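Local coordinates for protein kinase A regulatory subunit, putative (Trypanosoma cruzi, PDB 6FTF) that probably holds a cAMP-independent protein kinase A in check as its regulatory subunit, binding the nucleoside analogue 7-cyano-7-deazainosine in each of two cyclic nucleotide-binding domains, at residues Asp31-Asn34 and Leu35-Leu39; Ile72-Ala75 and Gly76-Thr79; Leu102-Glu105 and Gly106-Val109; Gly168-Ser171 and Tyr172-Leu175. One frame throughout, in Å; residues are numbered along the deposited sequence. Where two conformers were deposited one is given.

Overall arrangement
Interactions 2, 3 and 4 each reach one molecule of 7-cyano-7-deazainosine, interaction 2 through M73, while interaction 1 lies further off on the helix 30-42. The turn of interaction 3 is the hub. On one side L39 CD2 of interaction 1 packs 4.1 Å from G106 CA; on another, M73 CE of interaction 2 meets V109 CG2 at 4.0 Å. Interaction 4, whose centre is about 15 Å from that of interaction 3, is tied to it by a probable hydrogen bond of 2.8 Å between K103 NZ and Y172 OH. K103, A108 and V109 approach the ribose and Y172 lies against the base, whereas interactions 1 and 4, with centres about 28 Å apart, do not touch.

Interaction 1 of 4, residues Asp31-Asn34 and Leu35-Leu39; sequences DEMN and LITKL
M33 O accepts from T37 N, one turn on, at 2.8 Å. The other backbone bonds keep the same i to i+4 spacing, from L35 N to D31 O (3.1 Å), from I36 N to E32 O (2.9 Å) and from K38 N to N34 O (3.1 Å). In the conformer described, M33 O takes a second hydrogen bond from T37, through the hydroxyl OG1 at 2.8 Å. There OG1 can fold back because it sits between the backbone N and the carbonyl carbon (chi1 61°), and it meets M33 O from a donor position tilted 31° out of the carbonyl plane. The backbone bonds make this stretch regular alpha-helix, part of helix 30-42, which packs against helix 51-60 and strand 130-137 of the first cyclic nucleotide-binding domain. Apolar contacts are fewer. The M33 chain, bent at chi2 and chi3 in the conformer described, brings CE 4.1 Å from T37 CG2, on the face that meets K55 and I54 of helix 51-60. I36 is buried, and its side chain reaches A58 and W134, the latter shared with L35 and L39. Near the start of the helix, the carboxylate of E32 turns back through OE1 to accept from S29 N.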
loop_
_atom_site.group_PDB
_atom_site.type_symbol
_atom_site.label_atom_id
_atom_site.label_comp_id
_atom_site.label_asym_id
_atom_site.label_seq_id
_atom_site.Cartn_x
_atom_site.Cartn_y
_atom_site.Cartn_z
ATOM N N ASP A 31 7.503 3.541 23.428
ATOM C CA ASP A 31 6.109 3.655 23.010
ATOM C C ASP A 31 5.966 4.601 21.821
ATOM O O ASP A 31 5.178 4.329 20.910
ATOM C CB ASP A 31 5.230 4.116 24.182
ATOM C CG ASP A 31 4.934 3.005 25.190
ATOM O OD1 ASP A 31 4.791 1.829 24.797
ATOM O OD2 ASP A 31 4.812 3.324 26.394
ATOM N N GLU A 32 6.713 5.709 21.804
ATOM C CA GLU A 32 6.684 6.593 20.636
ATOM C C GLU A 32 7.223 5.888 19.401
ATOM O O GLU A 32 6.655 6.006 18.308
ATOM C CB GLU A 32 7.498 7.865 20.879
ATOM C CG GLU A 32 6.856 8.848 21.823
ATOM C CD GLU A 32 7.807 9.950 22.269
ATOM O OE1 GLU A 32 9.042 9.756 22.287
ATOM O OE2 GLU A 32 7.307 11.042 22.617
ATOM N N MET A 33 8.346 5.176 19.541
ATOM C CA MET A 33 8.888 4.430 18.412
ATOM C C MET A 33 7.863 3.450 17.878
ATOM O O MET A 33 7.666 3.351 16.660
ATOM C CB MET A 33 10.158 3.686 18.829
ATOM C CG MET A 33 11.353 4.582 18.993
ATOM S SD MET A 33 11.739 5.456 17.469
ATOM C CE MET A 33 12.296 4.129 16.418
ATOM N N ASN A 34 7.188 2.719 18.764
ATOM C CA ASN A 34 6.193 1.756 18.304
ATOM C C ASN A 34 5.088 2.439 17.507
ATOM O O ASN A 34 4.677 1.946 16.450
ATOM C CB ASN A 34 5.593 1.007 19.490
ATOM C CG ASN A 34 6.592 0.086 20.154
ATOM O OD1 ASN A 34 7.627 -0.248 19.575
ATOM N ND2 ASN A 34 6.289 -0.324 21.377
ATOM N N LEU A 35 4.571 3.559 18.018
ATOM C CA LEU A 35 3.496 4.278 17.346
ATOM C C LEU A 35 3.936 4.748 15.970
ATOM O O LEU A 35 3.247 4.525 14.964
ATOM C CB LEU A 35 3.068 5.458 18.224
ATOM C CG LEU A 35 1.921 6.350 17.736
ATOM C CD1 LEU A 35 1.491 7.233 18.864
ATOM C CD2 LEU A 35 2.255 7.236 16.546
ATOM N N ILE A 36 5.083 5.412 15.909
ATOM C CA ILE A 36 5.523 6.003 14.651
ATOM C C ILE A 36 5.868 4.914 13.654
ATOM O O ILE A 36 5.504 4.991 12.475
ATOM C CB ILE A 36 6.717 6.941 14.881
ATOM C CG1 ILE A 36 6.344 8.077 15.827
ATOM C CG2 ILE A 36 7.196 7.478 13.585
ATOM C CD1 ILE A 36 7.528 8.775 16.392
ATOM N N THR A 37 6.572 3.874 14.087
ATOM C CA THR A 37 6.950 2.861 13.111
ATOM C C THR A 37 5.738 2.120 12.575
ATOM O O THR A 37 5.751 1.681 11.415
ATOM C CB THR A 37 7.971 1.879 13.677
ATOM O OG1 THR A 37 7.413 1.200 14.808
ATOM C CG2 THR A 37 9.259 2.605 14.051
ATOM N N LYS A 38 4.681 1.974 13.376
ATOM C CA LYS A 38 3.461 1.394 12.831
ATOM C C LYS A 38 2.870 2.280 11.741
ATOM O O LYS A 38 2.441 1.780 10.690
ATOM C CB LYS A 38 2.458 1.139 13.947
ATOM C CG LYS A 38 1.240 0.337 13.501
ATOM C CD LYS A 38 0.314 0.043 14.674
ATOM C CE LYS A 38 1.083 -0.555 15.848
ATOM N NZ LYS A 38 1.760 -1.840 15.504
ATOM N N LEU A 39 2.863 3.597 11.943
ATOM C CA LEU A 39 2.399 4.476 10.877
ATOM C C LEU A 39 3.250 4.295 9.625
ATOM O O LEU A 39 2.726 4.211 8.507
ATOM C CB LEU A 39 2.448 5.938 11.315
ATOM C CG LEU A 39 1.488 6.350 12.441
ATOM C CD1 LEU A 39 1.801 7.763 12.898
ATOM C CD2 LEU A 39 0.047 6.267 11.996
#

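Interaction 2 of 4, residues Ile72-Ala75 and Gly76-Thr79; sequences IMEA and GQTT
A type II beta turn from E74 to Q77 carries the chain out of strand 71-73 in the first cyclic nucleotide-binding domain, and the side chain of Q77, in the conformer described, folds back across its mouth. The turn is closed by Q77 N, which donates to E74 O at 3.0 Å. G76 takes the third position with a positive phi of 98°, a conformation in which a CB would run into A75 O.

A second bond lies alongside the first in this conformer of Q77. The side chain starts with CG anti to the carbonyl carbon and continues extended, carrying the amide back past E74 CB, which lies 3.9 Å from Q77 CD. OE1 then receives E74 N at 2.8 Å. This donor stands above the amide plane, 57° out of it, and the N-H...O angle is 152°. E74 therefore both gives and accepts across the turn, N to the side chain and O to the backbone of Q77. The same OE1 approaches M73 CA to 3.4 Å.

Outside the turn, T123 OG1 bonds to A75 N, and the backbones of G76 and Q77 pair with V120. The M73 side chain leads away to V109, Y84 and the bound nucleoside analogue. The type II turn connects two strands of the beta-roll of the cyclic nucleotide-binding domain, 71-73 and 82-86, the first of which brings M73 to the ligand.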
loop_
_atom_site.group_PDB
_atom_site.type_symbol
_atom_site.label_atom_id
_atom_site.label_comp_id
_atom_site.label_asym_id
_atom_site.label_seq_id
_atom_site.Cartn_x
_atom_site.Cartn_y
_atom_site.Cartn_z
ATOM N N ILE A 72 -2.224 23.017 6.851
ATOM C CA ILE A 72 -0.897 22.439 7.027
ATOM C C ILE A 72 0.065 23.024 6.001
ATOM O O ILE A 72 1.237 23.281 6.299
ATOM C CB ILE A 72 -0.972 20.900 6.951
ATOM C CG1 ILE A 72 -1.858 20.356 8.075
ATOM C CG2 ILE A 72 0.419 20.285 7.019
ATOM C CD1 ILE A 72 -2.145 18.882 8.005
ATOM N N MET A 73 -0.411 23.216 4.774
ATOM C CA MET A 73 0.344 23.838 3.698
ATOM C C MET A 73 -0.674 24.449 2.749
ATOM O O MET A 73 -1.842 24.051 2.728
ATOM C CB MET A 73 1.260 22.831 2.993
ATOM C CG MET A 73 0.553 21.629 2.411
ATOM S SD MET A 73 1.691 20.327 1.851
ATOM C CE MET A 73 2.229 19.686 3.428
ATOM N N GLU A 74 -0.220 25.433 1.979
ATOM C CA GLU A 74 -1.092 26.187 1.087
ATOM C C GLU A 74 -0.509 26.220 -0.313
ATOM O O GLU A 74 0.703 26.376 -0.489
ATOM C CB GLU A 74 -1.286 27.616 1.601
ATOM C CG GLU A 74 -1.984 27.677 2.952
ATOM C CD GLU A 74 -2.070 29.090 3.505
ATOM O OE1 GLU A 74 -2.488 29.998 2.753
ATOM O OE2 GLU A 74 -1.709 29.287 4.688
ATOM N N ALA A 75 -1.389 26.096 -1.298
ATOM C CA ALA A 75 -0.967 26.091 -2.693
ATOM C C ALA A 75 -0.047 27.272 -2.967
ATOM O O ALA A 75 -0.347 28.411 -2.586
ATOM C CB ALA A 75 -2.196 26.160 -3.599
ATOM N N GLY A 76 1.096 26.993 -3.601
ATOM C CA GLY A 76 2.065 28.003 -3.980
ATOM C C GLY A 76 3.236 28.163 -3.029
ATOM O O GLY A 76 4.258 28.749 -3.411
ATOM N N GLN A 77 3.117 27.668 -1.801
ATOM C CA GLN A 77 4.166 27.876 -0.817
ATOM C C GLN A 77 5.460 27.188 -1.231
ATOM O O GLN A 77 5.454 26.082 -1.783
ATOM C CB GLN A 77 3.728 27.323 0.531
ATOM C CG GLN A 77 2.801 28.229 1.295
ATOM C CD GLN A 77 2.490 27.684 2.673
ATOM O OE1 GLN A 77 2.266 26.486 2.848
ATOM N NE2 GLN A 77 2.502 28.560 3.668
ATOM N N THR A 78 6.576 27.853 -0.935
ATOM C CA THR A 78 7.915 27.313 -1.138
ATOM C C THR A 78 8.645 27.083 0.177
ATOM O O THR A 78 9.829 26.726 0.169
ATOM C CB THR A 78 8.740 28.266 -2.006
ATOM O OG1 THR A 78 8.913 29.514 -1.323
ATOM C CG2 THR A 78 8.051 28.507 -3.334
ATOM N N THR A 79 7.963 27.274 1.303
ATOM C CA THR A 79 8.563 27.240 2.626
ATOM C C THR A 79 8.131 26.030 3.444
ATOM O O THR A 79 8.392 25.986 4.650
ATOM C CB THR A 79 8.177 28.513 3.372
ATOM O OG1 THR A 79 6.756 28.655 3.352
ATOM C CG2 THR A 79 8.802 29.720 2.712
#

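Interaction 3 of 4, residues Leu102-Glu105 and Gly106-Val109; sequences LKTE and GTAV. With 7CI (7-cyano-7-deazainosine), chain F.
Between T104 and T107 the chain reverses in a type II beta turn, closed by T107 N donating to T104 O at 3.1 Å, with G106 (phi 89°) in its third position. T104 O is gripped twice, since the hydroxyl of T107 donates to it as well. With chi1 at 70°, OG1 lies between the backbone N and the carbonyl carbon, close enough to reach T104 O at 2.7 Å, in the carbonyl plane on a lone pair; the backbone N arrives tilted from that plane.

K103 spans the opening beyond the turn. Its chain kinks at chi2 (-80°) and is then extended, so that CD passes T107 OG1 at 3.3 Å and NZ ends on A108 O. That bond is 2.7 Å long and nearly along the C=O axis. On the way CG packs 3.6 Å from V109 CG1, the two side chains running past each other in opposite directions. A second partner of NZ is the hydroxyl of Y172. The lysine thus ties the end of strand 98-103 to strand 108-109 and to Y172, in a largely buried setting.

The bound 7-cyano-7-deazainosine touches this arrangement through its ribose: O2 lies 3.4 Å from V109 CA and 3.8 Å from K103 CE. E111, E113, G110, A122 and K95 hold the analogue by hydrogen bonds.

The turn thus links strand 98-103 of one sheet to strand 108-109 of the other. Strand 82-86 bonds to G106 and T107 through I86 and to V109 through Y84. In strand 91-95, A91 is backbone hydrogen-bonded to K103 and I93 touches its side chain, and N43, just after helix 30-42, donates to G106 O.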
loop_
_atom_site.group_PDB
_atom_site.type_symbol
_atom_site.label_atom_id
_atom_site.label_comp_id
_atom_site.label_asym_id
_atom_site.label_seq_id
_atom_site.Cartn_x
_atom_site.Cartn_y
_atom_site.Cartn_z
ATOM N N LEU A 102 -9.712 13.446 0.487
ATOM C CA LEU A 102 -9.733 13.491 1.946
ATOM C C LEU A 102 -8.599 12.624 2.480
ATOM O O LEU A 102 -8.577 11.409 2.245
ATOM C CB LEU A 102 -11.066 12.987 2.501
ATOM C CG LEU A 102 -11.178 12.995 4.031
ATOM C CD1 LEU A 102 -11.306 14.404 4.552
ATOM C CD2 LEU A 102 -12.334 12.134 4.513
ATOM N N LYS A 103 -7.669 13.241 3.203
ATOM C CA LYS A 103 -6.575 12.537 3.859
ATOM C C LYS A 103 -6.983 12.157 5.277
ATOM O O LYS A 103 -7.464 13.005 6.043
ATOM C CB LYS A 103 -5.327 13.424 3.916
ATOM C CG LYS A 103 -4.624 13.625 2.560
ATOM C CD LYS A 103 -3.748 12.436 2.180
ATOM C CE LYS A 103 -3.097 12.600 0.816
ATOM N NZ LYS A 103 -2.113 11.529 0.581
ATOM N N THR A 104 -6.796 10.890 5.626
ATOM C CA THR A 104 -7.236 10.353 6.905
ATOM C C THR A 104 -6.037 9.775 7.656
ATOM O O THR A 104 -4.881 9.895 7.240
ATOM C CB THR A 104 -8.351 9.327 6.682
ATOM O OG1 THR A 104 -7.845 8.266 5.872
ATOM C CG2 THR A 104 -9.551 9.965 5.980
ATOM N N GLU A 105 -6.309 9.155 8.786
ATOM C CA GLU A 105 -5.225 8.714 9.642
ATOM C C GLU A 105 -4.308 7.754 8.894
ATOM O O GLU A 105 -4.755 6.866 8.150
ATOM C CB GLU A 105 -5.770 8.071 10.921
ATOM C CG GLU A 105 -6.761 6.950 10.711
ATOM C CD GLU A 105 -8.216 7.404 10.548
ATOM O OE1 GLU A 105 -9.086 6.509 10.573
ATOM O OE2 GLU A 105 -8.509 8.616 10.395
ATOM N N GLY A 106 -3.012 7.919 9.123
ATOM C CA GLY A 106 -1.997 7.081 8.531
ATOM C C GLY A 106 -1.482 7.547 7.195
ATOM O O GLY A 106 -0.463 7.015 6.722
ATOM N N THR A 107 -2.157 8.489 6.570
ATOM C CA THR A 107 -1.765 8.982 5.261
ATOM C C THR A 107 -0.770 10.124 5.393
ATOM O O THR A 107 -0.559 10.689 6.475
ATOM C CB THR A 107 -2.973 9.424 4.432
ATOM O OG1 THR A 107 -3.562 10.609 4.965
ATOM C CG2 THR A 107 -4.001 8.303 4.335
ATOM N N ALA A 108 -0.154 10.453 4.269
ATOM C CA ALA A 108 0.879 11.472 4.181
ATOM C C ALA A 108 0.408 12.672 3.377
ATOM O O ALA A 108 -0.366 12.537 2.420
ATOM C CB ALA A 108 2.098 10.901 3.449
ATOM N N VAL A 109 0.924 13.847 3.733
ATOM C CA VAL A 109 0.837 15.030 2.885
ATOM C C VAL A 109 2.216 15.655 2.756
ATOM O O VAL A 109 3.026 15.639 3.691
ATOM C CB VAL A 109 -0.199 16.080 3.349
ATOM C CG1 VAL A 109 -1.615 15.533 3.188
ATOM C CG2 VAL A 109 0.079 16.540 4.774
HETATM C C1 7CI F . -1.836 16.030 -1.539
HETATM N N1 7CI F . -2.425 16.017 -2.915
HETATM O O1 7CI F . -1.746 17.378 -1.103
HETATM C C2 7CI F . -3.308 15.112 -3.340
HETATM N N2 7CI F . -3.827 14.027 -2.712
HETATM O O2 7CI F . -0.242 14.857 -0.314
HETATM C C3 7CI F . -4.692 13.254 -3.392
HETATM N N3 7CI F . -5.050 13.568 -4.710
HETATM O O3 7CI F . 1.650 16.460 -1.146
HETATM C C4 7CI F . -4.534 14.649 -5.353
HETATM N N4 7CI F . -2.941 18.008 -7.251
HETATM C C5 7CI F . -3.631 15.477 -4.686
HETATM O O5 7CI F . -4.907 14.847 -6.546
HETATM C C6 7CI F . -2.903 16.682 -5.023
HETATM C C7 7CI F . -2.184 16.967 -3.854
HETATM C C8 7CI F . -2.926 17.407 -6.242
HETATM C C9 7CI F . -0.480 15.494 -1.502
HETATM C C10 7CI F . 0.333 16.668 -1.669
HETATM C C11 7CI F . -0.399 17.692 -0.826
HETATM C C12 7CI F . -0.082 19.201 -1.228
HETATM O O4 7CI F . -0.185 19.360 -2.627
#

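Interaction 4 of 4, residues Gly168-Ser171 and Tyr172-Leu175; sequences GLDS and YEKL. With 7CI (7-cyano-7-deazainosine), chain F.
L169 O and K174 NZ form the shortest polar bond of this contact, 2.7 Å, the lysine chain reaching back along the first turn of helix 171-178. K174 also binds with its backbone: N donates to D170 O at 2.8 Å, nearly straight at 165°, while CG packs against L169 CB.

D170 and E173 form a capping box at the start of the helix. E173 N donates to D170 OD1 at 2.8 Å. In return D170 N donates to E173 OE1 at 3.1 Å, on the anti lone pair of that oxygen. For D170 the chi1 of 61° sets the carboxylate over the helix start, where the amides lie. The two side chains cross at about a right angle, and D170 OD1 comes within 3.5 Å of E173 OE1; each oxygen also accepts a backbone N-H, which would be expected to offset the repulsion of like charges. L169 CB packs 3.8 Å from E173 CB, while L175 N completes the turn with a bond to S171 O.

Y172 turns to the bound 7-cyano-7-deazainosine. With CG anti to the backbone N (chi1 -175°), its ring comes against the base, whose atom C3 lies 3.2 Å above the ring plane, over its centre. The phenol OH is also hydrogen-bonded to E111.

Helix 171-178 thus places an aromatic lid on the base in the first binding domain. K174 and L175 pack on I157 of helix 149-160, and L169 and E173 rest on P270, just after helix 264-268 of the second domain.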
loop_
_atom_site.group_PDB
_atom_site.type_symbol
_atom_site.label_atom_id
_atom_site.label_comp_id
_atom_site.label_asym_id
_atom_site.label_seq_id
_atom_site.Cartn_x
_atom_site.Cartn_y
_atom_site.Cartn_z
ATOM N N GLY A 168 -11.480 2.424 -11.247
ATOM C CA GLY A 168 -12.035 3.506 -10.461
ATOM C C GLY A 168 -11.020 4.370 -9.738
ATOM O O GLY A 168 -11.407 5.426 -9.221
ATOM N N LEU A 169 -9.750 3.953 -9.673
ATOM C CA LEU A 169 -8.700 4.766 -9.055
ATOM C C LEU A 169 -8.254 5.856 -10.031
ATOM O O LEU A 169 -8.108 5.611 -11.223
ATOM C CB LEU A 169 -7.486 3.890 -8.703
ATOM C CG LEU A 169 -7.614 2.762 -7.669
ATOM C CD1 LEU A 169 -6.247 2.132 -7.376
ATOM C CD2 LEU A 169 -8.283 3.220 -6.385
ATOM N N ASP A 170 -8.029 7.087 -9.528
ATOM C CA ASP A 170 -7.432 8.141 -10.357
ATOM C C ASP A 170 -5.917 7.957 -10.434
ATOM O O ASP A 170 -5.373 7.045 -9.818
ATOM C CB ASP A 170 -7.831 9.541 -9.889
ATOM C CG ASP A 170 -7.386 9.857 -8.476
ATOM O OD1 ASP A 170 -6.394 9.291 -7.976
ATOM O OD2 ASP A 170 -8.054 10.704 -7.842
ATOM N N SER A 171 -5.218 8.834 -11.179
ATOM C CA SER A 171 -3.777 8.674 -11.365
ATOM C C SER A 171 -3.079 8.662 -10.018
ATOM O O SER A 171 -2.242 7.812 -9.755
ATOM C CB SER A 171 -3.195 9.786 -12.255
ATOM O OG SER A 171 -1.812 9.532 -12.534
ATOM N N TYR A 172 -3.428 9.629 -9.155
ATOM C CA TYR A 172 -2.825 9.739 -7.826
ATOM C C TYR A 172 -2.946 8.421 -7.087
ATOM O O TYR A 172 -1.981 7.951 -6.490
ATOM C CB TYR A 172 -3.496 10.859 -7.022
ATOM C CG TYR A 172 -2.846 11.116 -5.679
ATOM C CD1 TYR A 172 -3.247 10.429 -4.533
ATOM C CD2 TYR A 172 -1.814 12.038 -5.542
ATOM C CE1 TYR A 172 -2.648 10.660 -3.300
ATOM C CE2 TYR A 172 -1.217 12.272 -4.315
ATOM C CZ TYR A 172 -1.636 11.567 -3.210
ATOM O OH TYR A 172 -1.069 11.781 -1.970
ATOM N N GLU A 173 -4.138 7.847 -7.083
ATOM C CA GLU A 173 -4.360 6.601 -6.354
ATOM C C GLU A 173 -3.663 5.417 -7.012
ATOM O O GLU A 173 -3.179 4.517 -6.326
ATOM C CB GLU A 173 -5.856 6.341 -6.224
ATOM C CG GLU A 173 -6.544 7.318 -5.312
ATOM C CD GLU A 173 -8.055 7.206 -5.349
ATOM O OE1 GLU A 173 -8.621 7.067 -6.463
ATOM O OE2 GLU A 173 -8.669 7.278 -4.247
ATOM N N LYS A 174 -3.613 5.379 -8.339
ATOM C CA LYS A 174 -2.849 4.332 -9.012
ATOM C C LYS A 174 -1.368 4.421 -8.667
ATOM O O LYS A 174 -0.702 3.406 -8.460
ATOM C CB LYS A 174 -3.061 4.404 -10.528
ATOM C CG LYS A 174 -4.478 4.034 -10.967
ATOM C CD LYS A 174 -4.588 3.924 -12.486
ATOM C CE LYS A 174 -6.006 3.661 -12.977
ATOM N NZ LYS A 174 -6.675 4.917 -13.370
ATOM N N LEU A 175 -0.838 5.637 -8.590
ATOM C CA LEU A 175 0.568 5.809 -8.233
ATOM C C LEU A 175 0.826 5.432 -6.780
ATOM O O LEU A 175 1.900 4.903 -6.463
ATOM C CB LEU A 175 1.000 7.237 -8.500
ATOM C CG LEU A 175 1.034 7.563 -9.998
ATOM C CD1 LEU A 175 1.042 9.059 -10.193
ATOM C CD2 LEU A 175 2.226 6.909 -10.693
HETATM C C1 7CI F . -1.836 16.030 -1.539
HETATM N N1 7CI F . -2.425 16.017 -2.915
HETATM O O1 7CI F . -1.746 17.378 -1.103
HETATM C C2 7CI F . -3.308 15.112 -3.340
HETATM N N2 7CI F . -3.827 14.027 -2.712
HETATM O O2 7CI F . -0.242 14.857 -0.314
HETATM C C3 7CI F . -4.692 13.254 -3.392
HETATM N N3 7CI F . -5.050 13.568 -4.710
HETATM O O3 7CI F . 1.650 16.460 -1.146
HETATM C C4 7CI F . -4.534 14.649 -5.353
HETATM N N4 7CI F . -2.941 18.008 -7.251
HETATM C C5 7CI F . -3.631 15.477 -4.686
HETATM O O5 7CI F . -4.907 14.847 -6.546
HETATM C C6 7CI F . -2.903 16.682 -5.023
HETATM C C7 7CI F . -2.184 16.967 -3.854
HETATM C C8 7CI F . -2.926 17.407 -6.242
HETATM C C9 7CI F . -0.480 15.494 -1.502
HETATM C C10 7CI F . 0.333 16.668 -1.669
HETATM C C11 7CI F . -0.399 17.692 -0.826
HETATM C C12 7CI F . -0.082 19.201 -1.228
HETATM O O4 7CI F . -0.185 19.360 -2.627
#